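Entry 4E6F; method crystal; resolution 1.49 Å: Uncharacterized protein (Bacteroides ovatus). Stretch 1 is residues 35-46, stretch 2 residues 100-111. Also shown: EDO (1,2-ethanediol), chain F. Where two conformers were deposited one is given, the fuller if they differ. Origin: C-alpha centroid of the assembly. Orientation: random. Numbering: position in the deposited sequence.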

# COMPACT_ATOMS: atom_id res chain seq x y z
N GLY A 35 3.72 24.80 -1.66
CA GLY A 35 3.75 25.87 -0.67
C GLY A 35 4.27 25.49 0.71
O GLY A 35 4.65 26.38 1.49
N MSE A 36 4.33 24.18 1.02
CA MSE A 36 4.70 23.70 2.36
C MSE A 36 6.18 23.44 2.57
O MSE A 36 6.86 22.89 1.70
N SER A 37 6.68 23.79 3.78
CA SER A 37 8.07 23.52 4.11
C SER A 37 8.22 22.05 4.48
O SER A 37 7.21 21.37 4.73
N GLN A 38 9.47 21.58 4.55
CA GLN A 38 9.71 20.19 4.94
C GLN A 38 9.05 19.89 6.31
O GLN A 38 8.41 18.82 6.47
N ALA A 39 9.19 20.80 7.29
CA ALA A 39 8.63 20.62 8.64
C ALA A 39 7.10 20.52 8.62
O ALA A 39 6.55 19.65 9.28
N GLN A 40 6.41 21.32 7.78
CA GLN A 40 4.95 21.24 7.69
C GLN A 40 4.49 19.88 7.11
O GLN A 40 3.49 19.30 7.55
N ILE A 41 5.21 19.39 6.11
CA ILE A 41 4.87 18.11 5.46
C ILE A 41 5.11 16.96 6.45
O ILE A 41 4.26 16.06 6.60
N TYR A 42 6.27 17.02 7.14
CA TYR A 42 6.65 16.01 8.13
C TYR A 42 5.57 15.94 9.23
O TYR A 42 5.18 14.84 9.63
N ASP A 43 5.09 17.11 9.74
CA ASP A 43 4.08 17.10 10.80
C ASP A 43 2.75 16.58 10.28
O ASP A 43 2.05 15.89 11.02
N THR A 44 2.39 16.89 9.02
CA THR A 44 1.13 16.38 8.47
C THR A 44 1.19 14.86 8.33
O THR A 44 0.20 14.16 8.60
N MSE A 45 2.35 14.37 7.87
CA MSE A 45 2.55 12.94 7.62
C MSE A 45 2.67 12.12 8.92
O MSE A 45 2.19 10.97 8.96
N THR A 46 3.28 12.69 10.00
CA THR A 46 3.35 11.92 11.25
C THR A 46 1.93 11.77 11.80
O THR A 46 1.57 10.66 12.22
N THR A 100 6.74 3.86 4.31
CA THR A 100 7.94 4.69 4.41
C THR A 100 7.63 6.02 3.77
O THR A 100 7.27 6.05 2.58
N VAL A 101 7.80 7.11 4.51
CA VAL A 101 7.49 8.47 4.02
C VAL A 101 8.75 9.30 4.07
O VAL A 101 9.43 9.32 5.10
N THR A 102 9.06 9.99 2.94
CA THR A 102 10.23 10.86 2.84
C THR A 102 9.72 12.27 2.49
O THR A 102 9.09 12.45 1.44
N CYS A 103 9.96 13.22 3.37
CA CYS A 103 9.51 14.61 3.24
C CYS A 103 10.69 15.50 2.88
O CYS A 103 11.75 15.42 3.51
N LYS A 104 10.46 16.41 1.93
CA LYS A 104 11.43 17.40 1.48
C LYS A 104 10.68 18.71 1.36
O LYS A 104 9.45 18.68 1.35
N PRO A 105 11.34 19.87 1.23
CA PRO A 105 10.55 21.10 1.04
C PRO A 105 9.68 20.97 -0.20
O PRO A 105 10.19 20.67 -1.28
N GLY A 106 8.37 21.14 -0.03
CA GLY A 106 7.41 21.12 -1.14
C GLY A 106 6.99 19.77 -1.69
O GLY A 106 6.18 19.71 -2.64
N ASN A 107 7.57 18.66 -1.16
CA ASN A 107 7.18 17.37 -1.73
C ASN A 107 7.24 16.22 -0.73
O ASN A 107 7.92 16.31 0.30
N CYS A 108 6.53 15.14 -1.06
CA CYS A 108 6.45 13.97 -0.18
C CYS A 108 6.45 12.73 -1.02
O CYS A 108 5.72 12.65 -2.01
N LEU A 109 7.24 11.72 -0.61
CA LEU A 109 7.23 10.42 -1.27
C LEU A 109 6.64 9.43 -0.28
O LEU A 109 7.12 9.37 0.86
N VAL A 110 5.65 8.64 -0.69
CA VAL A 110 5.07 7.62 0.17
C VAL A 110 5.31 6.26 -0.48
O VAL A 110 4.97 6.08 -1.66
N GLU A 111 5.94 5.35 0.25
CA GLU A 111 6.21 4.01 -0.23
C GLU A 111 5.55 2.96 0.63
O GLU A 111 5.55 3.08 1.86

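Packing of a helix against a β-hairpin in entry 4E6F. Stretch 1 enters through a short loop and becomes a helix at Gln38; stretch 2 is a hairpin whose strands, 100-104 and 107-111, are joined by a type II turn from Lys104 to Asn107. The helix runs nearly antiparallel to the first strand (154°, closest axis approach 7.1 Å) and at 36° to the second (9.0 Å), and the two stretches together bury 485 Å².

Apolar contacts form the centre. From the helix, Ile41 and Met45, one turn apart, point their CA-to-CB bonds toward the hairpin; from the strands, Val101, Cys103, Cys108 and Val110 point back. Ile41 (chi1 m, chi2 t) sets CG2 3.7 Å from Cys103 SG and 3.8 Å from Cys108 CB, so this one branch touches both strands. Its CD1 reaches the turn backbone instead, 3.3 Å from Lys104 O, 3.5 Å from Gly106 N and 3.4 Å from Asn107 N. Cys103 (m) is the residue most covered by the opposing stretch: its SG also lies 3.7 Å from Tyr42 CA and 4.2 Å from Tyr42 CB. Tyr42 (chi1 t, chi2 87°) points its CA-to-CB bond sideways and meets the hairpin through CA and CB. Selenomethionine Met45 (chi1 m, chi2 m, chi3 96°, between wells) brings CG to 3.8 Å from Val101 CG1, 3.7 Å from Cys108 SG and 4.3 Å from Cys103 SG before its end leads away; its SE is still 4.5 Å from Val110 CG2. Val101 and Val110 both have chi1 t, as does Cys108. The cysteines face the helix as thiol-bearing packing groups; Cys103 SG and Cys108 SG lie 4.3 Å apart, too far for a disulfide.

Polar contact across the stretches is sparse. The single hydrogen bond runs between backbones, Gly106 N to Met36 O (2.9 Å, 130°), and ties the loop before the helix to the turn. Gly106 has a phi of 79°, a value that by itself favours glycine. Selenomethionine Met36 (m, t, t) contributes through this carbonyl while the end of its side chain leads away. Gln38 (chi1 t, chi2 t, chi3 -52°) lies extended along the hairpin, with CD 3.4 Å from Cys103 O and OE1 3.5 Å from Pro105 CD. Its OE1 and Cys103 O, 3.5 Å apart, are two acceptors and form no hydrogen bond; NE2 is bonded elsewhere in the structure.

Polar contacts within stretch 1 secure the helix start. Ser37 (p) is the N-cap: its OG accepts from Gln40 N at 3.2 Å, while Ser37 N donates to Gln40 OE1 at 2.8 Å, closing a reciprocal capping box. Farther along, Thr44 OG1 donates to Gln40 O at 2.8 Å.

The bound group is a 1,2-ethanediol, probably from the crystallisation liquor. Gln40 (chi1 m, chi2 t) donates from NE2 to EDO O1 at 3.0 Å, and Gly35 O lies 3.1 Å from EDO C1.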

# COMPACT_ATOMS: atom_id res chain seq x y z
CB MSE A 36 3.94 22.42 2.67
CG MSE A 36 2.43 22.60 2.73
SE MSE A 36 1.60 20.94 3.43
CE MSE A 36 -0.29 21.32 2.93
CB SER A 37 8.51 24.38 5.28
OG SER A 37 7.90 23.86 6.45
CB GLN A 38 11.21 19.91 4.99
CG GLN A 38 11.52 18.47 5.41
CD GLN A 38 12.96 18.11 5.25
OE1 GLN A 38 13.58 18.30 4.19
NE2 GLN A 38 13.51 17.51 6.30
CB ALA A 39 9.05 21.78 9.55
CB GLN A 40 4.43 22.38 6.79
CG GLN A 40 4.76 23.77 7.34
CD GLN A 40 4.22 24.83 6.39
OE1 GLN A 40 4.83 25.13 5.37
NE2 GLN A 40 3.06 25.38 6.68
CB ILE A 41 5.70 17.95 4.17
CG1 ILE A 41 5.29 19.04 3.13
CG2 ILE A 41 5.51 16.53 3.55
CD1 ILE A 41 6.23 19.13 1.93
CB TYR A 42 8.04 16.35 8.69
CG TYR A 42 8.46 15.46 9.84
CD1 TYR A 42 9.10 14.24 9.61
CD2 TYR A 42 8.26 15.86 11.16
CE1 TYR A 42 9.49 13.42 10.68
CE2 TYR A 42 8.65 15.05 12.22
CZ TYR A 42 9.26 13.83 11.98
OH TYR A 42 9.65 13.06 13.04
CB ASP A 43 3.92 18.49 11.42
CG ASP A 43 5.16 18.98 12.16
OD1 ASP A 43 5.97 18.13 12.61
OD2 ASP A 43 5.30 20.20 12.31
CB THR A 44 0.86 17.03 7.09
OG1 THR A 44 0.80 18.45 7.26
CG2 THR A 44 -0.43 16.54 6.45
CB MSE A 45 3.73 12.73 6.69
CG MSE A 45 3.38 13.15 5.24
SE MSE A 45 2.04 11.89 4.46
CE MSE A 45 0.36 12.89 4.80
CB THR A 46 4.31 12.53 12.28
OG1 THR A 46 3.98 13.90 12.49
CG2 THR A 46 5.77 12.39 11.90
CB THR A 100 9.12 4.00 3.76
OG1 THR A 100 9.33 2.76 4.47
CG2 THR A 100 10.40 4.87 3.79
CB VAL A 101 6.35 9.11 4.85
CG1 VAL A 101 6.11 10.57 4.43
CG2 VAL A 101 5.07 8.31 4.71
CB THR A 102 11.19 10.31 1.77
OG1 THR A 102 11.53 8.95 2.09
CG2 THR A 102 12.48 11.15 1.68
CB CYS A 103 8.86 15.10 4.54
SG CYS A 103 7.61 13.97 5.22
CB LYS A 104 12.04 16.98 0.13
CG LYS A 104 12.99 15.79 0.20
CD LYS A 104 13.49 15.40 -1.19
CE LYS A 104 14.36 14.17 -1.18
NZ LYS A 104 14.60 13.65 -2.55
CB PRO A 105 11.62 22.19 0.87
CG PRO A 105 12.86 21.61 1.56
CD PRO A 105 12.79 20.15 1.27
CB ASN A 107 7.96 17.05 -3.00
CG ASN A 107 9.42 16.91 -2.84
OD1 ASN A 107 9.91 15.88 -2.36
ND2 ASN A 107 10.16 17.91 -3.31
CB CYS A 108 5.17 14.04 0.66
SG CYS A 108 5.06 12.77 1.93
CB LEU A 109 8.63 9.97 -1.72
CG LEU A 109 8.74 8.54 -2.31
CD1 LEU A 109 8.01 8.43 -3.64
CD2 LEU A 109 10.24 8.13 -2.47
CB VAL A 110 3.56 7.84 0.46
CG1 VAL A 110 3.00 6.74 1.39
CG2 VAL A 110 3.31 9.23 1.07
CB GLU A 111 7.72 3.74 -0.26
CG GLU A 111 8.44 4.63 -1.26
CD GLU A 111 9.96 4.57 -1.17
OE1 GLU A 111 10.52 4.98 -0.13
OE2 GLU A 111 10.58 4.08 -2.14
C1 EDO F . 2.30 26.96 3.41
O1 EDO F . 1.56 26.98 4.62
C2 EDO F . 1.57 27.72 2.27
O2 EDO F . 1.32 29.06 2.64